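Local coordinates for protein dual specificity phosphatase 28 (Homo sapiens, PDB 5Y15) that hydrolyses a synthetic aryl phosphate in vitro as a dual-specificity phosphatase, yet has almost no activity on phosphotyrosine and none on phosphoserine, at residues A33-P38 / G50-A55; S73-G78 / P90-P95. The protein carries 2 engineered substitutions. All blocks are in the same frame, centred on the assembly; numbering follows the deposited sequence.

Interaction 1 (A33-P38 / G50-A55); sequences ASPVPP and GSARAA
Pro-35 lays its ring against three consecutive residues of the loop that follows strand 47-50: Ser-51, Ala-52 and Arg-53. Its ring atoms can be followed one by one. Pro-35 CB lies 3.6 Å from both CB and OG of Ser-51. CG, next along, meets the methyl group of Ala-52, with 3.9 Å between Pro-35 CG and Ala-52 CB. Pro-35 CD closes the ring back to the backbone and lies 3.6 Å from NE of Arg-53. The two side chains cross here at about a right angle. The arginine chain bends at chi2 (-73°), which brings its guanidinium round to Pro-35 CD and Ser-34 OG, both of which it meets obliquely. Arg-53 NH2 comes within 3.1 Å of Ser-34 OG, but the angle is too poor for a hydrogen bond.

Other polar groups of the two segments are bonded outside the contact. The carbonyl O of Val-36 accepts a hydrogen bond from NH2 of Arg-158, and the side chains of Ser-51 and Pro-38 also touch Arg-158. The backbone of Ser-51 pairs with Pro-39, and that of Ala-52 with Lys-125. Within the loop, Ala-54 N bonds to Ser-51 O at 2.6 Å, which closes a turn through Ala-52 and Arg-53.

This is a surface contact between the loop before strand 40-44 and the loop after strand 47-50. Ser-34, Pro-35 and Arg-53 also touch a crystal neighbour, so their positions may owe something to the lattice. No hydrogen bond joins the two segments. Their direct contact rests mainly on van der Waals packing round one proline, with little directional bonding to fix it.

Interaction 2 (S73-G78 / P90-P95); sequences SRQQPG and PVFDDP
Arg-74 lies across the backbone of Pro-90 and Val-91 and under the ring of Phe-92. This is the tight part of the contact. Arg-74 CG packs 3.5 Å from the backbone N of Val-91. From CG to NE the chain is extended (chi2 -176°), and this carries CD beneath the aromatic ring. Arg-74 CD sits 3.6 Å from the centroid of the Phe-92 ring, 13° off the normal, a clear CH-pi contact over the face. The Arg-74 guanidinium has one face over the carbonyl O of Pro-90, which lies 3.4 Å from the guanidinium plane. Guanidinium and ring planes are 39° apart, so they do not stack. The arginine's charge is met by Glu-97: NE forms a salt bridge with OE1, and the same oxygen accepts the N-H of Phe-92. One carboxylate oxygen thus ties both residues together. The second subunit adds to this side: Arg-74 packs on its Gly-83 and Pro-90 on its Val-84.

Deeper in, CA of Ser-73 makes a CH···O contact with O of Val-91 at 3.3 Å. Ser-73 OG accepts the N-H of Gln-76 at 2.9 Å, forming an ST motif, and also bonds to Asn-71.

The outer side is looser. Gln-75 is exposed, and its CG only grazes the ring, with 4.1 Å between Gln-75 CG and Phe-92 CE1. Phe-92 is also exposed and touches a crystal neighbour.

Both segments are loops that follow parallel strands, 66-71 and 85-88. By its place after strand 85-88, the second probably corresponds to the general-acid loop of this family. Such loops at the C-terminal ends of parallel strands border the catalytic pocket in the protein-tyrosine phosphatase fold.

The two contacts come in series along the chain: interaction 1 closes before interaction 2 opens. Their centres are 14 Å apart. Segment 33-38 leads into the mixed sheet at strand 40-44, while the other three segments follow strands 47-50, 66-71 and 85-88. They meet lightly where Ala-52 CB approaches Gln-76 OE1 at 4.0 Å and Ala-55 CB approaches Gly-78 O at 4.1 Å. Ser-124, an altered residue at the position assigned to the phosphocysteine intermediate, follows strand 119-123. The side chain of Ser-51 is about 6 Å from that of Ser-124, and so is that of Ser-73. Each contact thus includes one residue near the active site, consistent with a place at its border.

Interaction 1 (A33-P38 / G50-A55)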
ATOM      1  N   ALA A  33      12.431  -4.703 -25.944  1.00 60.25           N
ATOM      2  CA  ALA A  33      11.041  -5.099 -25.715  1.00 88.67           C
ATOM      3  C   ALA A  33      10.200  -3.917 -25.224  1.00 92.20           C
ATOM      4  O   ALA A  33      10.345  -3.464 -24.083  1.00 87.31           O
ATOM      5  CB  ALA A  33      10.967  -6.262 -24.714  1.00 69.90           C
ATOM      6  N   SER A  34       9.319  -3.413 -26.109  1.00 83.27           N
ATOM      7  CA  SER A  34       8.387  -2.344 -25.773  1.00 80.73           C
ATOM      8  C   SER A  34       7.035  -2.942 -25.387  1.00 84.58           C
ATOM      9  O   SER A  34       6.495  -3.770 -26.135  1.00 79.03           O
ATOM     10  CB  SER A  34       8.215  -1.380 -26.941  1.00 79.62           C
ATOM     11  OG  SER A  34       6.991  -0.667 -26.842  1.00 85.39           O
ATOM     12  N   PRO A  35       6.470  -2.558 -24.241  1.00 84.36           N
ATOM     13  CA  PRO A  35       5.241  -3.207 -23.760  1.00 84.77           C
ATOM     14  C   PRO A  35       4.088  -3.101 -24.754  1.00 76.14           C
ATOM     15  O   PRO A  35       4.025  -2.197 -25.594  1.00 77.62           O
ATOM     16  CB  PRO A  35       4.934  -2.450 -22.457  1.00 69.37           C
ATOM     17  CG  PRO A  35       6.303  -1.986 -21.983  1.00 61.14           C
ATOM     18  CD  PRO A  35       7.013  -1.603 -23.255  1.00 77.60           C
ATOM     19  N   VAL A  36       3.177  -4.060 -24.653  1.00 71.51           N
ATOM     20  CA  VAL A  36       2.007  -4.088 -25.541  1.00 80.21           C
ATOM     21  C   VAL A  36       1.072  -2.936 -25.177  1.00 78.71           C
ATOM     22  O   VAL A  36       0.718  -2.778 -23.992  1.00 65.57           O
ATOM     23  CB  VAL A  36       1.289  -5.444 -25.437  1.00 70.34           C
ATOM     24  CG1 VAL A  36      -0.111  -5.377 -26.047  1.00 68.64           C
ATOM     25  CG2 VAL A  36       2.116  -6.541 -26.108  1.00 66.70           C
ATOM     26  N   PRO A  37       0.663  -2.090 -26.143  1.00 81.24           N
ATOM     27  CA  PRO A  37      -0.291  -1.000 -25.895  1.00 78.58           C
ATOM     28  C   PRO A  37      -1.672  -1.574 -25.592  1.00 71.72           C
ATOM     29  O   PRO A  37      -1.868  -2.768 -25.821  1.00 69.54           O
ATOM     30  CB  PRO A  37      -0.287  -0.215 -27.218  1.00 71.78           C
ATOM     31  CG  PRO A  37       0.966  -0.650 -27.929  1.00 80.03           C
ATOM     32  CD  PRO A  37       1.153  -2.081 -27.531  1.00 76.88           C
ATOM     33  N   PRO A  38      -2.613  -0.761 -25.083  1.00 74.53           N
ATOM     34  CA  PRO A  38      -2.520   0.645 -24.674  1.00 74.91           C
ATOM     35  C   PRO A  38      -1.762   0.801 -23.367  1.00 68.06           C
ATOM     36  O   PRO A  38      -1.513  -0.211 -22.703  1.00 61.23           O
ATOM     37  CB  PRO A  38      -3.993   1.060 -24.503  1.00 68.84           C
ATOM     38  CG  PRO A  38      -4.776   0.034 -25.256  1.00 72.24           C
ATOM     39  CD  PRO A  38      -4.008  -1.232 -25.056  1.00 68.85           C
ATOM     40  N   GLY A  50      -2.113  -1.708 -16.035  1.00 39.24           N
ATOM     41  CA  GLY A  50      -1.212  -1.036 -16.956  1.00 46.10           C
ATOM     42  C   GLY A  50       0.158  -1.672 -17.080  1.00 41.41           C
ATOM     43  O   GLY A  50       0.586  -2.475 -16.249  1.00 35.86           O
ATOM     44  N   SER A  51       0.860  -1.270 -18.129  1.00 39.24           N
ATOM     45  CA  SER A  51       2.221  -1.733 -18.362  1.00 45.45           C
ATOM     46  C   SER A  51       3.175  -0.648 -17.909  1.00 39.74           C
ATOM     47  O   SER A  51       2.758   0.358 -17.333  1.00 39.48           O
ATOM     48  CB  SER A  51       2.476  -2.043 -19.837  1.00 45.30           C
ATOM     49  OG  SER A  51       2.235  -0.882 -20.610  1.00 42.91           O
ATOM     50  N   ALA A  52       4.476  -0.873 -18.154  1.00 39.62           N
ATOM     51  CA  ALA A  52       5.524   0.079 -17.800  1.00 42.33           C
ATOM     52  C   ALA A  52       5.110   1.493 -18.172  1.00 37.84           C
ATOM     53  O   ALA A  52       5.421   2.451 -17.458  1.00 51.29           O
ATOM     54  CB  ALA A  52       6.866  -0.274 -18.472  1.00 47.08           C
ATOM     55  N   ARG A  53       4.418   1.639 -19.301  1.00 37.78           N
ATOM     56  CA  ARG A  53       4.058   2.972 -19.752  1.00 43.04           C
ATOM     57  C   ARG A  53       2.996   3.623 -18.875  1.00 50.96           C
ATOM     58  O   ARG A  53       2.881   4.854 -18.886  1.00 48.08           O
ATOM     59  CB  ARG A  53       3.586   2.876 -21.203  1.00 51.69           C
ATOM     60  CG  ARG A  53       4.545   1.996 -22.033  1.00 64.98           C
ATOM     61  CD  ARG A  53       5.852   2.737 -22.307  1.00 45.98           C
ATOM     62  NE  ARG A  53       6.851   1.975 -23.067  1.00 60.31           N
ATOM     63  CZ  ARG A  53       7.245   2.248 -24.314  1.00 62.50           C
ATOM     64  NH1 ARG A  53       6.722   3.271 -24.976  1.00 60.56           N
ATOM     65  NH2 ARG A  53       8.178   1.503 -24.903  1.00 54.13           N
ATOM     66  N   ALA A  54       2.275   2.833 -18.064  1.00 60.62           N
ATOM     67  CA  ALA A  54       1.143   3.354 -17.294  1.00 51.85           C
ATOM     68  C   ALA A  54       1.568   4.409 -16.280  1.00 63.74           C
ATOM     69  O   ALA A  54       0.947   5.474 -16.184  1.00 69.66           O
ATOM     70  CB  ALA A  54       0.418   2.214 -16.582  1.00 58.85           C
ATOM     71  N   ALA A  55       2.626   4.139 -15.507  1.00 68.13           N
ATOM     72  CA  ALA A  55       3.008   5.084 -14.464  1.00 60.90           C
ATOM     73  C   ALA A  55       3.501   6.400 -15.046  1.00 80.76           C
ATOM     74  O   ALA A  55       3.495   7.414 -14.338  1.00 77.48           O
ATOM     75  CB  ALA A  55       4.068   4.470 -13.554  1.00 61.75           C
TER

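Interaction 2 (S73-G78 / P90-P95)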
ATOM      1  N   SER A  73       6.342  -5.105  -8.792  1.00 32.57           N
ATOM      2  CA  SER A  73       7.657  -5.430  -9.331  1.00 31.80           C
ATOM      3  C   SER A  73       8.716  -5.071  -8.310  1.00 31.37           C
ATOM      4  O   SER A  73       8.480  -4.289  -7.391  1.00 35.37           O
ATOM      5  CB  SER A  73       7.961  -4.669 -10.619  1.00 25.48           C
ATOM      6  OG  SER A  73       8.276  -3.343 -10.269  1.00 25.31           O
ATOM      7  N   ARG A  74       9.923  -5.569  -8.552  1.00 34.73           N
ATOM      8  CA  ARG A  74      11.031  -5.214  -7.687  1.00 38.54           C
ATOM      9  C   ARG A  74      11.812  -4.041  -8.228  1.00 36.18           C
ATOM     10  O   ARG A  74      12.358  -3.270  -7.436  1.00 39.56           O
ATOM     11  CB  ARG A  74      11.973  -6.405  -7.521  1.00 37.15           C
ATOM     12  CG  ARG A  74      11.328  -7.586  -6.841  1.00 31.73           C
ATOM     13  CD  ARG A  74      12.358  -8.663  -6.629  1.00 43.16           C
ATOM     14  NE  ARG A  74      11.809  -9.865  -6.015  1.00 35.71           N
ATOM     15  CZ  ARG A  74      11.956 -10.162  -4.730  1.00 45.15           C
ATOM     16  NH1 ARG A  74      12.614  -9.324  -3.937  1.00 53.91           N
ATOM     17  NH2 ARG A  74      11.443 -11.281  -4.234  1.00 39.12           N
ATOM     18  N   GLN A  75      11.763  -3.806  -9.544  1.00 41.74           N
ATOM     19  CA  GLN A  75      12.677  -2.859 -10.159  1.00 41.55           C
ATOM     20  C   GLN A  75      11.994  -1.862 -11.064  1.00 46.43           C
ATOM     21  O   GLN A  75      12.696  -1.022 -11.629  1.00 36.37           O
ATOM     22  CB  GLN A  75      13.714  -3.589 -11.039  1.00 45.66           C
ATOM     23  CG  GLN A  75      14.517  -4.702 -10.399  1.00 38.88           C
ATOM     24  CD  GLN A  75      15.259  -4.264  -9.169  1.00 53.31           C
ATOM     25  OE1 GLN A  75      15.506  -3.071  -8.969  1.00 51.30           O
ATOM     26  NE2 GLN A  75      15.640  -5.230  -8.337  1.00 47.26           N
ATOM     27  N   GLN A  76      10.613  -1.827 -11.115  1.00 29.87           N
ATOM     28  CA  GLN A  76      10.075  -0.834 -12.028  1.00 33.92           C
ATOM     29  C   GLN A  76       9.846   0.463 -11.273  1.00 34.64           C
ATOM     30  O   GLN A  76       9.562   0.441 -10.072  1.00 39.99           O
ATOM     31  CB  GLN A  76       8.753  -1.297 -12.670  1.00 35.65           C
ATOM     32  CG  GLN A  76       8.869  -2.548 -13.546  1.00 33.53           C
ATOM     33  CD  GLN A  76       9.625  -2.293 -14.848  1.00 40.13           C
ATOM     34  OE1 GLN A  76       9.378  -1.300 -15.544  1.00 36.30           O
ATOM     35  NE2 GLN A  76      10.557  -3.188 -15.176  1.00 34.61           N
ATOM     36  N   PRO A  77      10.081   1.592 -11.928  1.00 41.92           N
ATOM     37  CA  PRO A  77       9.970   2.877 -11.238  1.00 50.46           C
ATOM     38  C   PRO A  77       8.516   3.211 -10.929  1.00 51.64           C
ATOM     39  O   PRO A  77       7.615   2.988 -11.741  1.00 43.99           O
ATOM     40  CB  PRO A  77      10.588   3.862 -12.240  1.00 49.18           C
ATOM     41  CG  PRO A  77      10.368   3.195 -13.571  1.00 53.20           C
ATOM     42  CD  PRO A  77      10.613   1.745 -13.293  1.00 38.45           C
ATOM     43  N   GLY A  78       8.312   3.815  -9.762  1.00 59.46           N
ATOM     44  CA  GLY A  78       7.005   4.197  -9.295  1.00 61.89           C
ATOM     45  C   GLY A  78       6.371   5.255 -10.165  1.00 63.17           C
ATOM     46  O   GLY A  78       7.002   5.807 -11.073  1.00 68.50           O
ATOM     47  N   PRO A  90       6.949  -6.289  -4.080  1.00 35.28           N
ATOM     48  CA  PRO A  90       8.242  -6.660  -4.674  1.00 33.19           C
ATOM     49  C   PRO A  90       8.344  -8.105  -5.102  1.00 37.49           C
ATOM     50  O   PRO A  90       8.712  -8.967  -4.295  1.00 40.09           O
ATOM     51  CB  PRO A  90       9.247  -6.356  -3.554  1.00 30.49           C
ATOM     52  CG  PRO A  90       8.476  -6.310  -2.299  1.00 33.90           C
ATOM     53  CD  PRO A  90       6.983  -6.315  -2.612  1.00 37.86           C
ATOM     54  N   VAL A  91       7.994  -8.395  -6.351  1.00 31.22           N
ATOM     55  CA  VAL A  91       8.160  -9.733  -6.897  1.00 28.18           C
ATOM     56  C   VAL A  91       8.643  -9.599  -8.326  1.00 35.79           C
ATOM     57  O   VAL A  91       8.308  -8.642  -9.031  1.00 33.08           O
ATOM     58  CB  VAL A  91       6.858 -10.597  -6.858  1.00 42.31           C
ATOM     59  CG1 VAL A  91       6.457 -10.947  -5.449  1.00 34.73           C
ATOM     60  CG2 VAL A  91       5.694  -9.880  -7.584  1.00 23.40           C
ATOM     61  N   PHE A  92       9.469 -10.555  -8.741  1.00 41.40           N
ATOM     62  CA  PHE A  92       9.761 -10.677 -10.154  1.00 41.24           C
ATOM     63  C   PHE A  92       8.625 -11.459 -10.798  1.00 41.28           C
ATOM     64  O   PHE A  92       7.871 -12.177 -10.136  1.00 34.90           O
ATOM     65  CB  PHE A  92      11.080 -11.430 -10.422  1.00 40.96           C
ATOM     66  CG  PHE A  92      12.343 -10.662 -10.078  1.00 37.88           C
ATOM     67  CD1 PHE A  92      12.638  -9.454 -10.688  1.00 46.95           C
ATOM     68  CD2 PHE A  92      13.251 -11.187  -9.182  1.00 38.38           C
ATOM     69  CE1 PHE A  92      13.806  -8.765 -10.384  1.00 46.36           C
ATOM     70  CE2 PHE A  92      14.436 -10.508  -8.866  1.00 43.96           C
ATOM     71  CZ  PHE A  92      14.707  -9.292  -9.469  1.00 46.38           C
ATOM     72  N   ASP A  93       8.528 -11.358 -12.116  1.00 49.72           N
ATOM     73  CA  ASP A  93       7.530 -12.151 -12.820  1.00 35.85           C
ATOM     74  C   ASP A  93       8.087 -13.566 -12.953  1.00 36.88           C
ATOM     75  O   ASP A  93       8.576 -13.992 -14.000  1.00 36.72           O
ATOM     76  CB  ASP A  93       7.193 -11.526 -14.165  1.00 40.20           C
ATOM     77  CG  ASP A  93       6.126 -12.308 -14.910  1.00 38.60           C
ATOM     78  OD1 ASP A  93       5.607 -13.285 -14.329  1.00 34.61           O
ATOM     79  OD2 ASP A  93       5.826 -11.948 -16.068  1.00 36.55           O
ATOM     80  N   ASP A  94       8.033 -14.295 -11.842  1.00 33.27           N
ATOM     81  CA  ASP A  94       8.666 -15.585 -11.809  1.00 35.76           C
ATOM     82  C   ASP A  94       7.786 -16.545 -11.030  1.00 33.55           C
ATOM     83  O   ASP A  94       7.285 -16.197  -9.946  1.00 37.35           O
ATOM     84  CB  ASP A  94      10.068 -15.449 -11.162  1.00 37.62           C
ATOM     85  CG  ASP A  94      10.847 -16.745 -11.129  1.00 40.61           C
ATOM     86  OD1 ASP A  94      10.363 -17.760 -10.593  1.00 45.47           O
ATOM     87  OD2 ASP A  94      11.968 -16.750 -11.677  1.00 59.19           O
ATOM     88  N   PRO A  95       7.619 -17.770 -11.521  1.00 38.30           N
ATOM     89  CA  PRO A  95       6.661 -18.674 -10.879  1.00 35.86           C
ATOM     90  C   PRO A  95       7.057 -19.073  -9.476  1.00 37.93           C
ATOM     91  O   PRO A  95       6.214 -19.590  -8.740  1.00 45.93           O
ATOM     92  CB  PRO A  95       6.617 -19.882 -11.834  1.00 33.93           C
ATOM     93  CG  PRO A  95       7.909 -19.814 -12.596  1.00 40.37           C
ATOM     94  CD  PRO A  95       8.214 -18.347 -12.738  1.00 38.72           C
TER